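Local coordinates for protein aquaporin AqpM (Methanothermobacter marburgensis str. Marburg, PDB 2F2B) that forms a homotetrameric membrane channel that lets water move in both directions under osmotic drive and also passes some glycerol, at residues G36-N40 / P41-G45; D217-N220 / Y221-I224. All coordinates share one frame; numbering follows the deposited sequence.

Interaction 1: residues G36-N40 / P41-G45; sequences GTSPN and PFNIG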
loop_
_atom_site.group_PDB
_atom_site.type_symbol
_atom_site.label_atom_id
_atom_site.label_comp_id
_atom_site.label_asym_id
_atom_site.label_seq_id
_atom_site.Cartn_x
_atom_site.Cartn_y
_atom_site.Cartn_z
ATOM N N GLY A 36 18.338 -17.039 10.367
ATOM C CA GLY A 36 18.190 -17.448 8.982
ATOM C C GLY A 36 19.484 -17.314 8.203
ATOM O O GLY A 36 20.413 -16.641 8.642
ATOM N N THR A 37 19.547 -17.956 7.042
ATOM C CA THR A 37 20.738 -17.904 6.203
ATOM C C THR A 37 20.512 -16.990 5.005
ATOM O O THR A 37 19.586 -17.196 4.225
ATOM C CB THR A 37 21.119 -19.309 5.686
ATOM O OG1 THR A 37 21.334 -20.184 6.800
ATOM C CG2 THR A 37 22.390 -19.246 4.845
ATOM N N SER A 38 21.364 -15.979 4.869
ATOM C CA SER A 38 21.269 -15.022 3.770
ATOM C C SER A 38 22.029 -15.515 2.539
ATOM O O SER A 38 23.074 -16.155 2.663
ATOM C CB SER A 38 21.833 -13.671 4.212
ATOM O OG SER A 38 21.944 -12.784 3.115
ATOM N N PRO A 39 21.513 -15.221 1.331
ATOM C CA PRO A 39 22.161 -15.645 0.084
ATOM C C PRO A 39 23.504 -14.967 -0.183
ATOM O O PRO A 39 24.355 -15.523 -0.879
ATOM C CB PRO A 39 21.113 -15.315 -0.979
ATOM C CG PRO A 39 20.424 -14.118 -0.402
ATOM C CD PRO A 39 20.252 -14.512 1.047
ATOM N N ASN A 40 23.684 -13.762 0.352
ATOM C CA ASN A 40 24.934 -13.024 0.191
ATOM C C ASN A 40 25.053 -11.922 1.250
ATOM O O ASN A 40 24.055 -11.510 1.845
ATOM C CB ASN A 40 25.050 -12.430 -1.221
ATOM C CG ASN A 40 24.081 -11.293 -1.465
ATOM O OD1 ASN A 40 22.947 -11.503 -1.900
ATOM N ND2 ASN A 40 24.523 -10.075 -1.179
ATOM N N PRO A 41 26.282 -11.434 1.500
ATOM C CA PRO A 41 26.597 -10.387 2.480
ATOM C C PRO A 41 25.805 -9.083 2.408
ATOM O O PRO A 41 25.580 -8.443 3.433
ATOM C CB PRO A 41 28.092 -10.156 2.265
ATOM C CG PRO A 41 28.572 -11.513 1.876
ATOM C CD PRO A 41 27.520 -11.939 0.879
ATOM N N PHE A 42 25.398 -8.688 1.205
ATOM C CA PHE A 42 24.645 -7.445 1.020
ATOM C C PHE A 42 23.289 -7.539 1.726
ATOM O O PHE A 42 22.742 -6.531 2.179
ATOM C CB PHE A 42 24.446 -7.180 -0.477
ATOM C CG PHE A 42 23.973 -5.787 -0.799
ATOM C CD1 PHE A 42 22.871 -5.593 -1.627
ATOM C CD2 PHE A 42 24.649 -4.672 -0.310
ATOM C CE1 PHE A 42 22.449 -4.307 -1.968
ATOM C CE2 PHE A 42 24.235 -3.378 -0.646
ATOM C CZ PHE A 42 23.132 -3.197 -1.477
ATOM N N ASN A 43 22.759 -8.756 1.809
ATOM C CA ASN A 43 21.483 -9.028 2.472
ATOM C C ASN A 43 21.833 -9.337 3.932
ATOM O O ASN A 43 22.343 -10.416 4.242
ATOM C CB ASN A 43 20.804 -10.227 1.785
ATOM C CG ASN A 43 19.393 -10.496 2.297
ATOM O OD1 ASN A 43 18.538 -10.982 1.552
ATOM N ND2 ASN A 43 19.149 -10.204 3.567
ATOM N N ILE A 44 21.575 -8.382 4.822
ATOM C CA ILE A 44 21.903 -8.539 6.240
ATOM C C ILE A 44 20.805 -9.139 7.109
ATOM O O ILE A 44 20.990 -9.314 8.314
ATOM C CB ILE A 44 22.296 -7.188 6.876
ATOM C CG1 ILE A 44 21.067 -6.276 6.964
ATOM C CG2 ILE A 44 23.387 -6.521 6.050
ATOM C CD1 ILE A 44 21.288 -5.027 7.787
ATOM N N GLY A 45 19.666 -9.456 6.508
ATOM C CA GLY A 45 18.570 -10.011 7.278
ATOM C C GLY A 45 17.271 -9.366 6.846
ATOM O O GLY A 45 16.219 -9.999 6.848
#
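From Asn40 to Asn43 the chain makes a type I beta turn, closed by a bond from Asn43 N to Asn40 O of 3.0 Å. This turn lies in the loop between helix 4-33 and helix 52-73 of the aquaporin fold, on the predicted extracellular side. Ser38 reaches into the turn from the chain just before it. Its hydroxyl stands anti to the backbone N (chi1 171°), and this carries Ser38 OG to 2.7 Å from Asn43 O and 2.8 Å from Asn40 O; the single proton can serve either carbonyl, and the choice is not settled. The two oxygens are themselves 3.1 Å apart, Asn40 O to Asn43 O, so a hydroxyl donor between them probably eases their mutual repulsion. The Asn40 amide lies alongside the Phe42 side chain, its plane only 18° from that of the ring. A second subunit packs here, its Met31 touching both Asn40 and Phe42, while Phe42 O accepts a bond from Asn192 of the same chain. Ser38 OG also sits against Asn43 CB, 3.1 Å away.

Interaction 2: residues D217-N220 / Y221-I224; sequences DLWN and YYSI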
loop_
_atom_site.group_PDB
_atom_site.type_symbol
_atom_site.label_atom_id
_atom_site.label_comp_id
_atom_site.label_asym_id
_atom_site.label_seq_id
_atom_site.Cartn_x
_atom_site.Cartn_y
_atom_site.Cartn_z
ATOM N N ASP A 217 28.886 1.622 18.614
ATOM C CA ASP A 217 29.314 2.991 18.349
ATOM C C ASP A 217 29.276 3.271 16.845
ATOM O O ASP A 217 30.179 2.876 16.107
ATOM C CB ASP A 217 30.734 3.173 18.901
ATOM C CG ASP A 217 31.304 4.551 18.639
ATOM O OD1 ASP A 217 30.587 5.435 18.119
ATOM O OD2 ASP A 217 32.494 4.744 18.966
ATOM N N LEU A 218 28.228 3.958 16.400
ATOM C CA LEU A 218 28.060 4.277 14.982
ATOM C C LEU A 218 28.290 5.760 14.687
ATOM O O LEU A 218 28.150 6.200 13.545
ATOM C CB LEU A 218 26.643 3.894 14.533
ATOM C CG LEU A 218 26.197 2.442 14.732
ATOM C CD1 LEU A 218 24.691 2.321 14.500
ATOM C CD2 LEU A 218 26.962 1.537 13.780
ATOM N N TRP A 219 28.656 6.524 15.711
ATOM C CA TRP A 219 28.859 7.962 15.559
ATOM C C TRP A 219 29.804 8.401 14.445
ATOM O O TRP A 219 29.701 9.520 13.945
ATOM C CB TRP A 219 29.298 8.563 16.894
ATOM C CG TRP A 219 28.236 8.438 17.941
ATOM C CD1 TRP A 219 28.261 7.634 19.044
ATOM C CD2 TRP A 219 26.974 9.116 17.965
ATOM N NE1 TRP A 219 27.091 7.770 19.755
ATOM C CE2 TRP A 219 26.284 8.673 19.115
ATOM C CE3 TRP A 219 26.360 10.055 17.126
ATOM C CZ2 TRP A 219 25.008 9.138 19.448
ATOM C CZ3 TRP A 219 25.090 10.518 17.458
ATOM C CH2 TRP A 219 24.429 10.058 18.611
ATOM N N ASN A 220 30.716 7.523 14.054
ATOM C CA ASN A 220 31.659 7.836 12.989
ATOM C C ASN A 220 30.946 8.000 11.644
ATOM O O ASN A 220 31.507 8.556 10.698
ATOM C CB ASN A 220 32.713 6.729 12.914
ATOM C CG ASN A 220 32.169 5.383 13.360
ATOM O OD1 ASN A 220 31.416 4.730 12.637
ATOM N ND2 ASN A 220 32.537 4.967 14.569
ATOM N N TYR A 221 29.704 7.532 11.572
ATOM C CA TYR A 221 28.911 7.628 10.346
ATOM C C TYR A 221 27.877 8.749 10.415
ATOM O O TYR A 221 27.271 9.107 9.401
ATOM C CB TYR A 221 28.154 6.320 10.091
ATOM C CG TYR A 221 29.013 5.098 9.872
ATOM C CD1 TYR A 221 29.844 4.991 8.757
ATOM C CD2 TYR A 221 28.965 4.026 10.765
ATOM C CE1 TYR A 221 30.606 3.844 8.533
ATOM C CE2 TYR A 221 29.722 2.876 10.551
ATOM C CZ TYR A 221 30.538 2.792 9.434
ATOM O OH TYR A 221 31.275 1.649 9.214
ATOM N N TYR A 222 27.675 9.304 11.606
ATOM C CA TYR A 222 26.664 10.337 11.787
ATOM C C TYR A 222 26.721 11.530 10.831
ATOM O O TYR A 222 25.674 12.048 10.443
ATOM C CB TYR A 222 26.650 10.825 13.245
ATOM C CG TYR A 222 25.394 11.598 13.599
ATOM C CD1 TYR A 222 24.129 11.053 13.361
ATOM C CD2 TYR A 222 25.464 12.888 14.132
ATOM C CE1 TYR A 222 22.967 11.774 13.636
ATOM C CE2 TYR A 222 24.306 13.616 14.414
ATOM C CZ TYR A 222 23.062 13.052 14.159
ATOM O OH TYR A 222 21.915 13.771 14.409
ATOM N N SER A 223 27.918 11.970 10.441
ATOM C CA SER A 223 28.024 13.111 9.530
ATOM C C SER A 223 27.279 12.856 8.215
ATOM O O SER A 223 26.773 13.786 7.587
ATOM C CB SER A 223 29.497 13.448 9.249
ATOM O OG SER A 223 30.186 12.342 8.700
ATOM N N ILE A 224 27.214 11.595 7.801
ATOM C CA ILE A 224 26.511 11.230 6.573
ATOM C C ILE A 224 25.045 11.638 6.681
ATOM O O ILE A 224 24.467 12.205 5.752
ATOM C CB ILE A 224 26.545 9.701 6.343
ATOM C CG1 ILE A 224 27.965 9.252 6.005
ATOM C CG2 ILE A 224 25.557 9.306 5.242
ATOM C CD1 ILE A 224 28.127 7.748 5.972
HETATM O O HOH W 1 30.334 11.489 11.931
#
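Trp219 and Tyr222 lie side by side and form an edge-to-face (T-shaped) aromatic pair in the turn that leads into helix 224-243 of the aquaporin fold. The edge of the indole's six-membered ring meets the tyrosine face, with centroids 5.4 Å apart and planes at 78°. CZ3 of Trp219 stands over that face toward its rim, 4.0 Å from Tyr222 CG. Swung anti to the backbone N (chi1 -164°), the Tyr222 ring is laid beside the Trp219 indole, and its hydroxyl bonds to Pro200 O in the second NPA motif. Asn220 and Tyr221 make a different pairing: the amide plane is steeply turned against the ring, and Asn220 OD1 hangs over one face near the rim, 3.2 Å from Tyr221 CD2. Two backbone bonds run through the same residues, Tyr221 N to Leu218 O at 2.8 Å and Tyr222 N to Trp219 O at 3.1 Å. Just before, Asp217 OD1 accepts from Trp219 N in an Asx turn. Helix 200-214 backs the cluster, its Tyr207 meeting Trp219 edge-to-face. A water bridges Trp219 and Ser223, donating to Trp219 O and accepting from Ser223 N, 2.9 Å from each.

Interactions 1 and 2 belong to separate loops of one subunit, with centres 23 Å apart and nearest atoms about 11 Å apart, so neither touches the other. Interaction 1 is the more peripheral, about 24 Å between its centre and that of the chain, against 15 Å for interaction 2. Their surroundings differ accordingly: four residues of 36-45, Pro39, Asn40, Phe42 and Asn43, pack against a second subunit of the tetramer, whereas no other chain of the assembly touches 217-224. Interaction 2 is tied to the second NPA motif, part of the family's pore signature, through the bond of Tyr222 OH to Pro200 O. Neighbouring loop residues come near both: Pro137 against Tyr221 and Ile224, Phe138 and Pro139 against Ile44.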